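Local coordinates for protein oligoribonuclease (Colwellia psychrerythraea, PDB 6A4D) that probably hydrolyses short RNA oligonucleotides from their ends as an exoribonuclease with an RNase H-like fold, at residues 66-69 with 70-73. The protein carries 1 engineered substitution. Residues are numbered along the deposited sequence; the frame is centred on the assembly and turned at random.
Sequences IEHH and GKSG
Glu-67 and Lys-71 meet one turn apart on the surface of helix 63-72, a local i to i+4 contact within the last turns of that helix. The two side chains run side by side and point the same way, yet the carboxylate oxygens of Glu-67 rest against the CD and CE methylenes of Lys-71 and not its ammonium, OE2 of Glu-67 lying 3.4 Å from CE of Lys-71. The ammonium swings off at the last torsion (chi4 -75°), leaving Lys-71 NZ 4.7 Å from Glu-67 OE2, so any attraction is probably weak and electrostatic. A bend of the Glu-67 chain at chi2 (-79°) also sets its OE1 3.3 Å above the ring plane of His-68, over the ring centre. ND1 of that ring is hydrogen-bonded to the backbone O of Trp-64, one turn earlier, and the ring also meets that of Trp-64.

Beneath the side chains, Lys-71 N donates to Glu-67 O at 2.6 Å in a nearly straight bond (170°), and Ser-72 N follows with a 2.9 Å bond to His-68 O. Gly-70 N reaches Ile-66 O only weakly. At Gly-73 the phi turns positive, ending the helix in a Schellman motif, and the same residue occupies the N-cap position of helix 74-80. In the last turn the buried His-69 lies beside the pocket, its NE2 making a weak hydrogen bond to the bound p-nitrophenyl ester of thymidine 5'-monophosphate. The arrangement is thus a Schellman-terminated helix end that contributes a histidine to the ligand pocket of an RNase H-like exonuclease.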
loop_
_atom_site.group_PDB
_atom_site.type_symbol
_atom_site.label_atom_id
_atom_site.label_comp_id
_atom_site.label_asym_id
_atom_site.label_seq_id
_atom_site.Cartn_x
_atom_site.Cartn_y
_atom_site.Cartn_z
ATOM N N ILE A 66 -24.564 -4.873 2.157
ATOM C CA ILE A 66 -25.786 -5.692 1.891
ATOM C C ILE A 66 -26.321 -5.255 0.531
ATOM O O ILE A 66 -26.726 -6.095 -0.260
ATOM C CB ILE A 66 -26.899 -5.647 2.984
ATOM C CG1 ILE A 66 -27.430 -4.230 3.200
ATOM C CG2 ILE A 66 -26.413 -6.235 4.311
ATOM C CD1 ILE A 66 -28.493 -4.141 4.269
ATOM N N GLU A 67 -26.227 -3.950 0.255
ATOM C CA GLU A 67 -26.606 -3.408 -1.050
ATOM C C GLU A 67 -25.780 -4.096 -2.160
ATOM O O GLU A 67 -26.326 -4.995 -2.809
ATOM C CB GLU A 67 -26.521 -1.868 -1.067
ATOM C CG GLU A 67 -27.579 -1.156 -1.912
ATOM C CD GLU A 67 -27.291 -1.150 -3.407
ATOM O OE1 GLU A 67 -26.110 -1.254 -3.800
ATOM O OE2 GLU A 67 -28.253 -1.027 -4.200
ATOM N N HIS A 68 -24.481 -3.779 -2.310
ATOM C CA HIS A 68 -23.678 -4.296 -3.456
ATOM C C HIS A 68 -23.410 -5.798 -3.492
ATOM O O HIS A 68 -23.433 -6.401 -4.571
ATOM C CB HIS A 68 -22.381 -3.526 -3.610
ATOM C CG HIS A 68 -22.609 -2.073 -3.884
ATOM N ND1 HIS A 68 -22.742 -1.139 -2.876
ATOM C CD2 HIS A 68 -22.800 -1.406 -5.047
ATOM C CE1 HIS A 68 -22.963 0.049 -3.412
ATOM N NE2 HIS A 68 -23.002 -0.084 -4.728
ATOM N N HIS A 69 -23.174 -6.428 -2.339
ATOM C CA HIS A 69 -22.979 -7.887 -2.346
ATOM C C HIS A 69 -24.268 -8.612 -2.458
ATOM O O HIS A 69 -24.301 -9.719 -3.041
ATOM C CB HIS A 69 -22.219 -8.367 -1.120
ATOM C CG HIS A 69 -20.852 -7.782 -1.034
ATOM N ND1 HIS A 69 -20.227 -7.502 0.162
ATOM C CD2 HIS A 69 -20.009 -7.374 -2.009
ATOM C CE1 HIS A 69 -19.047 -6.958 -0.088
ATOM N NE2 HIS A 69 -18.893 -6.870 -1.397
ATOM N N GLY A 70 -25.328 -8.013 -1.886
ATOM C CA GLY A 70 -26.698 -8.434 -2.199
ATOM C C GLY A 70 -26.866 -8.335 -3.705
ATOM O O GLY A 70 -27.005 -9.353 -4.377
ATOM N N LYS A 71 -26.760 -7.107 -4.220
ATOM C CA LYS A 71 -26.826 -6.820 -5.662
ATOM C C LYS A 71 -26.178 -7.936 -6.482
ATOM O O LYS A 71 -26.837 -8.514 -7.327
ATOM C CB LYS A 71 -26.190 -5.461 -6.001
ATOM C CG LYS A 71 -27.139 -4.390 -6.510
ATOM C CD LYS A 71 -26.361 -3.097 -6.792
ATOM C CE LYS A 71 -27.238 -1.964 -7.335
ATOM N NZ LYS A 71 -27.624 -2.146 -8.772
ATOM N N SER A 72 -24.925 -8.295 -6.179
ATOM C CA SER A 72 -24.161 -9.227 -7.039
ATOM C C SER A 72 -24.346 -10.725 -6.788
ATOM O O SER A 72 -23.801 -11.550 -7.540
ATOM C CB SER A 72 -22.665 -8.889 -7.002
ATOM O OG SER A 72 -21.972 -9.687 -6.057
ATOM N N GLY A 73 -25.080 -11.092 -5.742
ATOM C CA GLY A 73 -25.237 -12.507 -5.360
ATOM C C GLY A 73 -23.941 -13.137 -4.854
ATOM O O GLY A 73 -23.734 -14.361 -4.991
#